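Cytosolic phospholipase A2 delta (PDB 5IZ5) hydrolyses glycerophospholipids at the sn-2 position in a calcium-dependent manner, with a preference for linoleic acid there. Local coordinates at residues Ile115-Val118 against Leu123-Lys126; Phe506-Phe511 against Met516-Glu521; Thr767-Leu772 against Glu779-Arg784. The protein carries 3 engineered substitutions. One frame throughout, in Å; residues are numbered along the deposited sequence.

Interaction 1: Ile115-Val118 against Leu123-Lys126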
ATOM      1  N   ILE B 115       1.893 -28.010   6.734  1.00 57.96           N
ATOM      2  CA  ILE B 115       1.901 -29.039   7.774  1.00 60.73           C
ATOM      3  C   ILE B 115       0.538 -29.249   8.457  1.00 62.34           C
ATOM      4  O   ILE B 115       0.441 -30.062   9.361  1.00 62.08           O
ATOM      5  CB  ILE B 115       2.979 -28.772   8.858  1.00 61.49           C
ATOM      6  CG1 ILE B 115       2.709 -27.451   9.582  1.00 62.02           C
ATOM      7  CG2 ILE B 115       4.374 -28.778   8.240  1.00 61.62           C
ATOM      8  CD1 ILE B 115       3.415 -27.331  10.913  1.00 64.62           C
ATOM      9  N   SER B 116      -0.510 -28.537   8.046  1.00 62.08           N
ATOM     10  CA  SER B 116      -1.847 -28.782   8.597  1.00 64.03           C
ATOM     11  C   SER B 116      -2.346 -30.192   8.269  1.00 68.04           C
ATOM     12  O   SER B 116      -3.264 -30.684   8.915  1.00 67.66           O
ATOM     13  CB  SER B 116      -2.857 -27.731   8.116  1.00 62.57           C
ATOM     14  OG  SER B 116      -3.037 -27.772   6.712  1.00 63.16           O
ATOM     15  N   GLU B 117      -1.732 -30.840   7.277  1.00 74.27           N
ATOM     16  CA  GLU B 117      -2.025 -32.243   6.969  1.00 79.03           C
ATOM     17  C   GLU B 117      -1.677 -33.182   8.126  1.00 79.51           C
ATOM     18  O   GLU B 117      -2.327 -34.212   8.301  1.00 79.90           O
ATOM     19  CB  GLU B 117      -1.260 -32.703   5.716  1.00 82.94           C
ATOM     20  CG  GLU B 117      -1.677 -34.085   5.213  1.00 86.31           C
ATOM     21  CD  GLU B 117      -0.821 -34.609   4.073  1.00 88.49           C
ATOM     22  OE1 GLU B 117      -1.261 -35.554   3.387  1.00 93.84           O
ATOM     23  OE2 GLU B 117       0.293 -34.101   3.862  1.00 88.31           O
ATOM     24  N   VAL B 118      -0.646 -32.842   8.897  1.00 78.80           N
ATOM     25  CA  VAL B 118      -0.167 -33.728   9.962  1.00 79.12           C
ATOM     26  C   VAL B 118      -1.072 -33.602  11.200  1.00 80.33           C
ATOM     27  O   VAL B 118      -1.176 -32.546  11.824  1.00 79.31           O
ATOM     28  CB  VAL B 118       1.353 -33.565  10.269  1.00 79.50           C
ATOM     29  CG1 VAL B 118       1.769 -32.115  10.426  1.00 80.91           C
ATOM     30  CG2 VAL B 118       1.761 -34.376  11.493  1.00 79.77           C
ATOM     31  N   LEU B 123       1.727 -40.628  13.177  1.00 93.70           N
ATOM     32  CA  LEU B 123       2.936 -40.466  12.375  1.00 94.80           C
ATOM     33  C   LEU B 123       2.570 -40.434  10.895  1.00 94.29           C
ATOM     34  O   LEU B 123       1.865 -41.317  10.408  1.00 94.57           O
ATOM     35  CB  LEU B 123       3.924 -41.612  12.620  1.00 97.42           C
ATOM     36  CG  LEU B 123       5.255 -41.501  11.856  1.00 99.97           C
ATOM     37  CD1 LEU B 123       6.311 -40.792  12.695  1.00100.39           C
ATOM     38  CD2 LEU B 123       5.769 -42.860  11.404  1.00100.27           C
ATOM     39  N   LEU B 124       3.059 -39.421  10.188  1.00 92.58           N
ATOM     40  CA  LEU B 124       2.810 -39.293   8.761  1.00 91.60           C
ATOM     41  C   LEU B 124       4.121 -39.471   7.999  1.00 91.81           C
ATOM     42  O   LEU B 124       5.072 -38.715   8.204  1.00 90.92           O
ATOM     43  CB  LEU B 124       2.182 -37.930   8.459  1.00 91.71           C
ATOM     44  CG  LEU B 124       1.651 -37.701   7.041  1.00 93.06           C
ATOM     45  CD1 LEU B 124       0.503 -38.646   6.713  1.00 92.23           C
ATOM     46  CD2 LEU B 124       1.207 -36.254   6.885  1.00 94.67           C
ATOM     47  N   ARG B 125       4.172 -40.492   7.146  1.00 91.94           N
ATOM     48  CA  ARG B 125       5.321 -40.724   6.271  1.00 91.58           C
ATOM     49  C   ARG B 125       5.062 -40.103   4.913  1.00 88.79           C
ATOM     50  O   ARG B 125       4.002 -40.305   4.321  1.00 87.18           O
ATOM     51  CB  ARG B 125       5.631 -42.219   6.144  1.00 94.46           C
ATOM     52  CG  ARG B 125       6.539 -42.731   7.252  1.00 96.83           C
ATOM     53  CD  ARG B 125       6.543 -44.242   7.351  1.00 97.96           C
ATOM     54  NE  ARG B 125       7.178 -44.680   8.598  1.00101.07           N
ATOM     55  CZ  ARG B 125       6.838 -45.765   9.292  1.00102.59           C
ATOM     56  NH1 ARG B 125       5.837 -46.544   8.894  1.00103.23           N
ATOM     57  NH2 ARG B 125       7.495 -46.067  10.410  1.00102.20           N
ATOM     58  N   LYS B 126       6.035 -39.330   4.436  1.00 87.74           N
ATOM     59  CA  LYS B 126       5.896 -38.572   3.203  1.00 86.84           C
ATOM     60  C   LYS B 126       7.091 -38.805   2.278  1.00 86.30           C
ATOM     61  O   LYS B 126       8.239 -38.831   2.723  1.00 86.11           O
ATOM     62  CB  LYS B 126       5.758 -37.080   3.532  1.00 87.78           C
ATOM     63  CG  LYS B 126       4.321 -36.611   3.729  1.00 87.21           C
ATOM     64  CD  LYS B 126       3.730 -36.143   2.409  1.00 87.05           C
ATOM     65  CE  LYS B 126       2.219 -36.066   2.467  1.00 88.30           C
ATOM     66  NZ  LYS B 126       1.671 -35.257   1.345  1.00 89.19           N
TER
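Glu117 and Lys126 form a salt bridge across this contact. Their side chains come from opposite directions, and Glu117 OE2 lies 3.1 Å from Lys126 NZ. The hydrogen bond within this ion pair is weak. Lys126 CE sits equally near the same oxygen, so the end of the lysine lies against the carboxylate with its last methylene as well as its amine. Leu124 adds an apolar contact through its CD2 methyl. This methyl is 3.8 Å from Glu117 OE2 and 4.0 Å from Glu117 CG, and the two side chains cross at about a right angle. The same methyl reaches Val118, with Leu124 CD2 4.3 Å from Val118 CB. One leucine branch thus touches both an acid and an apolar neighbour.

Torsions explain the reach. Glu117 carries its CG anti to the backbone N (chi1 -171°) and runs extended from there, which sends the carboxylate across to the strand. Lys126 bends at chi2 (-90°) and is extended beyond, and its amine ends beside the carboxylate.

Further out, Tyr113 is the stronger polar partner of Glu117: its OH is hydrogen-bonded to OE2, and its side chain also touches Leu124 and Lys126. On strand 137-146, backbone hydrogen bonds tie Leu124 to Phe142 and Lys126 to Val140, and Val118 rests on Phe142 and Met144. Residues 115-117 make a short 3-10 turn after strand 106-114, and the chain then enters strand 124-129. The contact therefore spans a strand-to-strand connection in the antiparallel beta-sandwich of a C2 domain.

Interaction 2: Phe506-Phe511 against Met516-Glu521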
ATOM      1  N   PHE B 506       2.812   5.706   9.131  1.00 38.40           N
ATOM      2  CA  PHE B 506       3.105   5.081   7.842  1.00 38.63           C
ATOM      3  C   PHE B 506       4.501   5.478   7.383  1.00 36.71           C
ATOM      4  O   PHE B 506       4.809   6.663   7.252  1.00 36.03           O
ATOM      5  CB  PHE B 506       2.090   5.466   6.764  1.00 40.09           C
ATOM      6  CG  PHE B 506       2.500   5.025   5.398  1.00 41.62           C
ATOM      7  CD1 PHE B 506       2.360   3.700   5.018  1.00 43.49           C
ATOM      8  CD2 PHE B 506       3.075   5.922   4.513  1.00 43.19           C
ATOM      9  CE1 PHE B 506       2.763   3.275   3.768  1.00 44.08           C
ATOM     10  CE2 PHE B 506       3.477   5.507   3.263  1.00 44.95           C
ATOM     11  CZ  PHE B 506       3.324   4.186   2.892  1.00 43.95           C
ATOM     12  N   GLY B 507       5.329   4.472   7.124  1.00 35.72           N
ATOM     13  CA  GLY B 507       6.735   4.691   6.822  1.00 36.67           C
ATOM     14  C   GLY B 507       7.649   4.368   7.994  1.00 37.61           C
ATOM     15  O   GLY B 507       8.869   4.369   7.841  1.00 36.65           O
ATOM     16  N   SER B 508       7.069   4.101   9.164  1.00 36.27           N
ATOM     17  CA  SER B 508       7.857   3.674  10.323  1.00 35.65           C
ATOM     18  C   SER B 508       8.105   2.184  10.243  1.00 35.32           C
ATOM     19  O   SER B 508       7.490   1.488   9.439  1.00 35.66           O
ATOM     20  CB  SER B 508       7.160   4.039  11.641  1.00 34.22           C
ATOM     21  OG  SER B 508       7.167   5.444  11.842  1.00 32.46           O
ATOM     22  N   GLU B 509       9.011   1.699  11.081  1.00 36.59           N
ATOM     23  CA  GLU B 509       9.394   0.292  11.075  1.00 37.40           C
ATOM     24  C   GLU B 509       8.639  -0.463  12.158  1.00 36.59           C
ATOM     25  O   GLU B 509       8.514   0.011  13.285  1.00 36.03           O
ATOM     26  CB  GLU B 509      10.906   0.155  11.269  1.00 41.09           C
ATOM     27  CG  GLU B 509      11.696   0.665  10.072  1.00 44.50           C
ATOM     28  CD  GLU B 509      13.186   0.793  10.330  1.00 46.79           C
ATOM     29  OE1 GLU B 509      13.660   0.375  11.409  1.00 48.11           O
ATOM     30  OE2 GLU B 509      13.879   1.335   9.442  1.00 52.05           O
ATOM     31  N   PHE B 510       8.150  -1.644  11.801  1.00 35.26           N
ATOM     32  CA  PHE B 510       7.292  -2.424  12.662  1.00 34.92           C
ATOM     33  C   PHE B 510       7.764  -3.854  12.724  1.00 35.58           C
ATOM     34  O   PHE B 510       8.456  -4.335  11.821  1.00 36.51           O
ATOM     35  CB  PHE B 510       5.861  -2.438  12.111  1.00 35.12           C
ATOM     36  CG  PHE B 510       5.151  -1.113  12.195  1.00 34.27           C
ATOM     37  CD1 PHE B 510       4.206  -0.879  13.185  1.00 34.99           C
ATOM     38  CD2 PHE B 510       5.411  -0.108  11.276  1.00 34.84           C
ATOM     39  CE1 PHE B 510       3.540   0.331  13.255  1.00 33.80           C
ATOM     40  CE2 PHE B 510       4.744   1.105  11.340  1.00 34.48           C
ATOM     41  CZ  PHE B 510       3.806   1.319  12.330  1.00 34.38           C
ATOM     42  N   PHE B 511       7.358  -4.539  13.792  1.00 37.10           N
ATOM     43  CA  PHE B 511       7.508  -5.981  13.894  1.00 36.41           C
ATOM     44  C   PHE B 511       6.371  -6.581  14.724  1.00 36.46           C
ATOM     45  O   PHE B 511       6.129  -6.182  15.863  1.00 36.87           O
ATOM     46  CB  PHE B 511       8.844  -6.354  14.520  1.00 37.55           C
ATOM     47  CG  PHE B 511       9.027  -7.836  14.683  1.00 37.18           C
ATOM     48  CD1 PHE B 511       8.993  -8.426  15.944  1.00 38.90           C
ATOM     49  CD2 PHE B 511       9.196  -8.645  13.573  1.00 38.00           C
ATOM     50  CE1 PHE B 511       9.145  -9.796  16.092  1.00 38.42           C
ATOM     51  CE2 PHE B 511       9.350 -10.018  13.709  1.00 38.97           C
ATOM     52  CZ  PHE B 511       9.320 -10.591  14.971  1.00 38.92           C
ATOM     53  N   MET B 516       8.636  -0.466  15.977  1.00 42.09           N
ATOM     54  CA  MET B 516      10.041  -0.738  16.295  1.00 42.44           C
ATOM     55  C   MET B 516      10.894   0.522  16.194  1.00 42.48           C
ATOM     56  O   MET B 516      11.779   0.743  17.018  1.00 41.16           O
ATOM     57  CB  MET B 516      10.607  -1.809  15.356  1.00 43.79           C
ATOM     58  CG  MET B 516       9.981  -3.185  15.519  1.00 45.88           C
ATOM     59  SD  MET B 516      10.384  -3.956  17.123  1.00 47.44           S
ATOM     60  CE  MET B 516       8.947  -3.564  18.110  1.00 46.94           C
ATOM     61  N   ARG B 517      10.640   1.343  15.181  1.00 42.94           N
ATOM     62  CA  ARG B 517      11.353   2.614  15.035  1.00 45.14           C
ATOM     63  C   ARG B 517      10.480   3.653  14.350  1.00 44.43           C
ATOM     64  O   ARG B 517      10.083   3.483  13.196  1.00 42.68           O
ATOM     65  CB  ARG B 517      12.653   2.433  14.248  1.00 47.24           C
ATOM     66  CG  ARG B 517      13.519   3.680  14.238  1.00 50.86           C
ATOM     67  CD  ARG B 517      14.946   3.372  13.824  1.00 55.70           C
ATOM     68  NE  ARG B 517      15.076   3.191  12.378  1.00 59.26           N
ATOM     69  CZ  ARG B 517      15.390   4.144  11.498  1.00 62.55           C
ATOM     70  NH1 ARG B 517      15.610   5.399  11.889  1.00 63.03           N
ATOM     71  NH2 ARG B 517      15.480   3.839  10.204  1.00 63.55           N
ATOM     72  N   ARG B 518      10.200   4.727  15.074  1.00 44.21           N
ATOM     73  CA  ARG B 518       9.375   5.810  14.580  1.00 47.06           C
ATOM     74  C   ARG B 518      10.168   6.691  13.620  1.00 45.19           C
ATOM     75  O   ARG B 518      11.208   7.223  13.981  1.00 44.08           O
ATOM     76  CB  ARG B 518       8.861   6.642  15.750  1.00 50.42           C
ATOM     77  CG  ARG B 518       7.871   7.722  15.359  1.00 56.67           C
ATOM     78  CD  ARG B 518       6.874   7.978  16.475  1.00 63.04           C
ATOM     79  NE  ARG B 518       5.841   8.928  16.064  1.00 69.56           N
ATOM     80  CZ  ARG B 518       4.674   9.104  16.683  1.00 73.42           C
ATOM     81  NH1 ARG B 518       4.357   8.389  17.762  1.00 74.78           N
ATOM     82  NH2 ARG B 518       3.811  10.002  16.213  1.00 73.57           N
ATOM     83  N   ILE B 519       9.664   6.824  12.396  1.00 43.81           N
ATOM     84  CA  ILE B 519      10.237   7.713  11.394  1.00 44.62           C
ATOM     85  C   ILE B 519       9.285   8.898  11.277  1.00 42.72           C
ATOM     86  O   ILE B 519       8.077   8.701  11.237  1.00 43.70           O
ATOM     87  CB  ILE B 519      10.357   7.011  10.021  1.00 46.28           C
ATOM     88  CG1 ILE B 519      11.112   5.683  10.145  1.00 48.15           C
ATOM     89  CG2 ILE B 519      11.041   7.913   8.999  1.00 47.95           C
ATOM     90  CD1 ILE B 519      12.546   5.808  10.597  1.00 49.80           C
ATOM     91  N   PRO B 520       9.812  10.131  11.219  1.00 40.91           N
ATOM     92  CA  PRO B 520       8.903  11.280  11.116  1.00 40.26           C
ATOM     93  C   PRO B 520       7.957  11.201   9.909  1.00 39.90           C
ATOM     94  O   PRO B 520       8.381  10.807   8.821  1.00 38.29           O
ATOM     95  CB  PRO B 520       9.851  12.471  10.960  1.00 39.69           C
ATOM     96  CG  PRO B 520      11.146  12.017  11.542  1.00 40.54           C
ATOM     97  CD  PRO B 520      11.227  10.542  11.283  1.00 40.61           C
ATOM     98  N   GLU B 521       6.690  11.557  10.113  1.00 38.86           N
ATOM     99  CA  GLU B 521       5.712  11.585   9.027  1.00 38.09           C
ATOM    100  C   GLU B 521       6.197  12.542   7.950  1.00 36.34           C
ATOM    101  O   GLU B 521       6.602  13.653   8.253  1.00 35.13           O
ATOM    102  CB  GLU B 521       4.337  12.037   9.528  1.00 39.15           C
ATOM    103  CG  GLU B 521       3.245  11.983   8.461  1.00 39.65           C
ATOM    104  CD  GLU B 521       1.887  12.461   8.950  1.00 41.41           C
ATOM    105  OE1 GLU B 521       1.783  12.910  10.110  1.00 41.40           O
ATOM    106  OE2 GLU B 521       0.916  12.391   8.166  1.00 41.61           O
TER
HETATM  107  O   HOH W   1       7.478   8.210   7.913  1.00 40.57           O
HETATM  108  O   HOH W   2       6.034   7.351  10.143  1.00 39.91           O
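A classic beta bulge interrupts this antiparallel hairpin: two residues, Met516 and Arg517, stand opposite the single Glu509. Glu509 O accepts from both backbone nitrogens: Met516 N at 2.7 Å and Arg517 N at 3.1 Å. Both donors approach from the same face of the carbonyl plane. Glu509 N returns a bond to Arg517 O at 3.0 Å, so Glu509 and Arg517 form a hydrogen-bonded pair.

Their side chains lie side by side and point the same way. The guanidinium grips the carboxylate side-on with two nitrogens. Arg517 NE meets Glu509 OE1 at 3.3 Å, and Arg517 NH2 meets Glu509 OE2 at 3.1 Å. The two planes are 73° apart, and both nitrogens meet their oxygens from above the carboxylate plane. A bend at chi3 (78°) turns the arginine end onto the acid. Ile519 CD1 lies over one face of the guanidinium, toward its rim. A glutamine in place of Glu509 would probably leave the arginine without its charge mate and its end freer to turn.

Beyond the strands, Ser508 OG accepts a nearly straight bond from Ile519 N at 2.9 Å. A water hydrogen-bonds to both Ser508 OG and Ile519 O. Within the bulge, Met516 CG packs 3.5 Å from Phe511 CB. The Phe511 ring meets Tyr197, while Phe510 rests on Phe609. The chemistry implies a doubly fastened pair: backbone bonds fix the register at Glu509, and the ion pair between their side chains is likely to limit rotation of the exposed Arg517 side chain.

Interaction 3: Thr767-Leu772 against Glu779-Arg784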
ATOM      1  N   THR B 767      -2.308  18.906 -30.429  1.00 69.52           N
ATOM      2  CA  THR B 767      -2.251  20.172 -29.680  1.00 67.73           C
ATOM      3  C   THR B 767      -3.286  20.264 -28.541  1.00 62.32           C
ATOM      4  O   THR B 767      -3.490  21.343 -27.979  1.00 58.65           O
ATOM      5  CB  THR B 767      -2.387  21.415 -30.597  1.00 68.63           C
ATOM      6  OG1 THR B 767      -3.748  21.567 -31.029  1.00 69.18           O
ATOM      7  CG2 THR B 767      -1.460  21.311 -31.806  1.00 69.72           C
ATOM      8  N   CYS B 768      -3.933  19.146 -28.208  1.00 60.35           N
ATOM      9  CA  CYS B 768      -4.748  19.054 -27.000  1.00 59.63           C
ATOM     10  C   CYS B 768      -3.859  19.407 -25.815  1.00 57.38           C
ATOM     11  O   CYS B 768      -2.895  18.692 -25.539  1.00 58.82           O
ATOM     12  CB  CYS B 768      -5.294  17.634 -26.823  1.00 60.09           C
ATOM     13  SG  CYS B 768      -6.118  17.319 -25.241  1.00 60.91           S
ATOM     14  N   PRO B 769      -4.168  20.510 -25.113  1.00 54.98           N
ATOM     15  CA  PRO B 769      -3.322  20.949 -24.009  1.00 55.33           C
ATOM     16  C   PRO B 769      -3.559  20.205 -22.682  1.00 52.74           C
ATOM     17  O   PRO B 769      -2.940  20.554 -21.672  1.00 53.85           O
ATOM     18  CB  PRO B 769      -3.712  22.415 -23.860  1.00 55.42           C
ATOM     19  CG  PRO B 769      -5.162  22.420 -24.195  1.00 55.31           C
ATOM     20  CD  PRO B 769      -5.356  21.368 -25.252  1.00 55.28           C
ATOM     21  N   TYR B 770      -4.421  19.191 -22.679  1.00 50.04           N
ATOM     22  CA  TYR B 770      -4.788  18.490 -21.449  1.00 48.56           C
ATOM     23  C   TYR B 770      -4.207  17.080 -21.398  1.00 47.36           C
ATOM     24  O   TYR B 770      -4.719  16.214 -20.700  1.00 45.54           O
ATOM     25  CB  TYR B 770      -6.306  18.439 -21.336  1.00 47.82           C
ATOM     26  CG  TYR B 770      -6.960  19.797 -21.477  1.00 48.38           C
ATOM     27  CD1 TYR B 770      -6.640  20.832 -20.609  1.00 48.95           C
ATOM     28  CD2 TYR B 770      -7.902  20.045 -22.475  1.00 48.56           C
ATOM     29  CE1 TYR B 770      -7.238  22.077 -20.724  1.00 48.41           C
ATOM     30  CE2 TYR B 770      -8.510  21.287 -22.598  1.00 48.18           C
ATOM     31  CZ  TYR B 770      -8.174  22.300 -21.723  1.00 48.37           C
ATOM     32  OH  TYR B 770      -8.774  23.530 -21.841  1.00 45.93           O
ATOM     33  N   THR B 771      -3.135  16.853 -22.146  1.00 48.28           N
ATOM     34  CA  THR B 771      -2.487  15.546 -22.180  1.00 49.52           C
ATOM     35  C   THR B 771      -1.799  15.247 -20.838  1.00 49.40           C
ATOM     36  O   THR B 771      -1.382  16.163 -20.130  1.00 48.13           O
ATOM     37  CB  THR B 771      -1.497  15.441 -23.369  1.00 49.99           C
ATOM     38  OG1 THR B 771      -0.996  14.105 -23.459  1.00 56.54           O
ATOM     39  CG2 THR B 771      -0.326  16.407 -23.233  1.00 50.77           C
ATOM     40  N   LEU B 772      -1.686  13.958 -20.519  1.00 49.15           N
ATOM     41  CA  LEU B 772      -1.240  13.483 -19.201  1.00 52.16           C
ATOM     42  C   LEU B 772      -0.044  14.237 -18.634  1.00 52.27           C
ATOM     43  O   LEU B 772      -0.090  14.741 -17.518  1.00 52.23           O
ATOM     44  CB  LEU B 772      -0.895  11.992 -19.264  1.00 51.78           C
ATOM     45  CG  LEU B 772      -0.522  11.299 -17.950  1.00 52.35           C
ATOM     46  CD1 LEU B 772      -1.656  11.376 -16.943  1.00 52.72           C
ATOM     47  CD2 LEU B 772      -0.149   9.853 -18.229  1.00 53.42           C
ATOM     48  N   GLU B 779      -3.852  30.120 -18.868  1.00 61.83           N
ATOM     49  CA  GLU B 779      -5.035  30.403 -18.045  1.00 65.49           C
ATOM     50  C   GLU B 779      -6.313  30.254 -18.862  1.00 64.41           C
ATOM     51  O   GLU B 779      -7.331  29.782 -18.362  1.00 66.19           O
ATOM     52  CB  GLU B 779      -4.947  31.795 -17.412  1.00 69.73           C
ATOM     53  CG  GLU B 779      -3.767  31.943 -16.456  1.00 73.79           C
ATOM     54  CD  GLU B 779      -4.000  32.938 -15.328  1.00 77.65           C
ATOM     55  OE1 GLU B 779      -3.090  33.094 -14.487  1.00 82.17           O
ATOM     56  OE2 GLU B 779      -5.082  33.559 -15.264  1.00 81.73           O
ATOM     57  N   GLU B 780      -6.225  30.634 -20.132  1.00 64.17           N
ATOM     58  CA  GLU B 780      -7.276  30.405 -21.116  1.00 64.83           C
ATOM     59  C   GLU B 780      -7.741  28.944 -21.126  1.00 61.93           C
ATOM     60  O   GLU B 780      -8.932  28.669 -20.996  1.00 60.15           O
ATOM     61  CB  GLU B 780      -6.749  30.792 -22.504  1.00 72.11           C
ATOM     62  CG  GLU B 780      -7.786  31.311 -23.483  1.00 77.77           C
ATOM     63  CD  GLU B 780      -7.180  31.672 -24.836  1.00 83.84           C
ATOM     64  OE1 GLU B 780      -7.929  32.165 -25.711  1.00 83.57           O
ATOM     65  OE2 GLU B 780      -5.958  31.465 -25.029  1.00 85.79           O
ATOM     66  N   ASP B 781      -6.793  28.017 -21.277  1.00 58.91           N
ATOM     67  CA  ASP B 781      -7.088  26.577 -21.337  1.00 58.46           C
ATOM     68  C   ASP B 781      -7.537  25.995 -19.998  1.00 56.81           C
ATOM     69  O   ASP B 781      -8.338  25.061 -19.960  1.00 54.89           O
ATOM     70  CB  ASP B 781      -5.867  25.793 -21.835  1.00 60.77           C
ATOM     71  CG  ASP B 781      -5.544  26.063 -23.296  1.00 62.00           C
ATOM     72  OD1 ASP B 781      -6.469  26.387 -24.072  1.00 63.14           O
ATOM     73  OD2 ASP B 781      -4.360  25.936 -23.672  1.00 62.58           O
ATOM     74  N   PHE B 782      -6.998  26.526 -18.904  1.00 57.24           N
ATOM     75  CA  PHE B 782      -7.410  26.119 -17.563  1.00 56.38           C
ATOM     76  C   PHE B 782      -8.887  26.426 -17.354  1.00 56.65           C
ATOM     77  O   PHE B 782      -9.656  25.553 -16.948  1.00 52.67           O
ATOM     78  CB  PHE B 782      -6.580  26.856 -16.508  1.00 55.76           C
ATOM     79  CG  PHE B 782      -6.948  26.511 -15.091  1.00 55.80           C
ATOM     80  CD1 PHE B 782      -6.222  25.563 -14.380  1.00 55.15           C
ATOM     81  CD2 PHE B 782      -8.014  27.139 -14.459  1.00 54.76           C
ATOM     82  CE1 PHE B 782      -6.551  25.242 -13.071  1.00 55.13           C
ATOM     83  CE2 PHE B 782      -8.347  26.824 -13.150  1.00 55.23           C
ATOM     84  CZ  PHE B 782      -7.614  25.875 -12.454  1.00 54.40           C
ATOM     85  N   GLU B 783      -9.266  27.674 -17.640  1.00 59.21           N
ATOM     86  CA  GLU B 783     -10.636  28.152 -17.417  1.00 61.37           C
ATOM     87  C   GLU B 783     -11.675  27.365 -18.206  1.00 58.36           C
ATOM     88  O   GLU B 783     -12.715  27.005 -17.667  1.00 58.53           O
ATOM     89  CB  GLU B 783     -10.759  29.649 -17.730  1.00 64.31           C
ATOM     90  CG  GLU B 783     -10.156  30.553 -16.663  1.00 68.39           C
ATOM     91  CD  GLU B 783     -10.914  30.511 -15.343  1.00 72.80           C
ATOM     92  OE1 GLU B 783     -12.153  30.644 -15.356  1.00 77.50           O
ATOM     93  OE2 GLU B 783     -10.276  30.342 -14.283  1.00 71.61           O
ATOM     94  N   ARG B 784     -11.382  27.078 -19.470  1.00 58.74           N
ATOM     95  CA  ARG B 784     -12.280  26.277 -20.303  1.00 60.24           C
ATOM     96  C   ARG B 784     -12.581  24.909 -19.700  1.00 58.31           C
ATOM     97  O   ARG B 784     -13.739  24.499 -19.629  1.00 60.09           O
ATOM     98  CB  ARG B 784     -11.691  26.077 -21.697  1.00 64.92           C
ATOM     99  CG  ARG B 784     -11.862  27.273 -22.619  1.00 69.49           C
ATOM    100  CD  ARG B 784     -11.261  26.977 -23.986  1.00 73.93           C
ATOM    101  NE  ARG B 784     -10.380  28.027 -24.499  1.00 77.96           N
ATOM    102  CZ  ARG B 784     -10.506  28.661 -25.663  1.00 82.55           C
ATOM    103  NH1 ARG B 784     -11.518  28.415 -26.490  1.00 83.70           N
ATOM    104  NH2 ARG B 784      -9.593  29.570 -25.991  1.00 84.78           N
TER
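Tyr770 makes the one hydrogen bond across this contact. Its OH donates to Asp781 O, and the Tyr770 OH to Asp781 O distance is very short, 2.5 Å. The carbonyl oxygen sits at the edge of the ring, near its plane. Tyr770 has CG anti to its carbonyl carbon (chi1 -52°), and from there the ring carries its hydroxyl to the first turn of the helix. Within the loop, Tyr770 N donates to Cys768 SG at 3.6 Å.

Van der Waals contacts lie beside this bond. Pro769 meets the Asp781 carboxylate, with Pro769 CB and CG each 3.6 Å from Asp781 OD2. The two side chains cross at about a right angle. Pro769 CG also lies 3.8 Å above the centre of the Tyr770 ring, so the proline covers one ring face while touching the aspartate. Arg784 CB approaches Tyr770 OH at 3.9 Å.

The contact joins a loop of the phospholipase catalytic domain to the start of helix 779-794. The Tyr770 side chain lies about 9 Å from Gly334, which binds substrate. Tyr770 O accepts from Arg337, and Tyr777 meets the Tyr770 ring edge-to-face.

Ion pairs belong to the helix side. Arg784 NH2 bridges to Glu780 OE1 at 3.1 Å, one turn earlier, which is likely to limit the freedom of the arginine end. Glu783 forms salt bridges with Arg787 and with Arg393 of helix 386-397, and Phe782 packs on that same helix through Ile389, Arg393 and Leu396.

The three contacts share no elements and follow one another along the chain. Interaction 1 lies in the C2 domain; interactions 2 and 3 lie in the catalytic domain, with centres about 41 Å apart. Interactions 1 and 3 stand on opposite sides of the chain's centre, about 66 Å apart between centres. Interaction 2 is the most central and buries the most surface, yet none is fully core: all three are partly buried. Ion pairs cross interactions 1 and 2, single and weakly bonded in the first, two-pronged in the second. Interaction 3 relies instead on a neutral hydroxyl bonded to a helix carbonyl. Backbone pairing across the segments belongs to interaction 2.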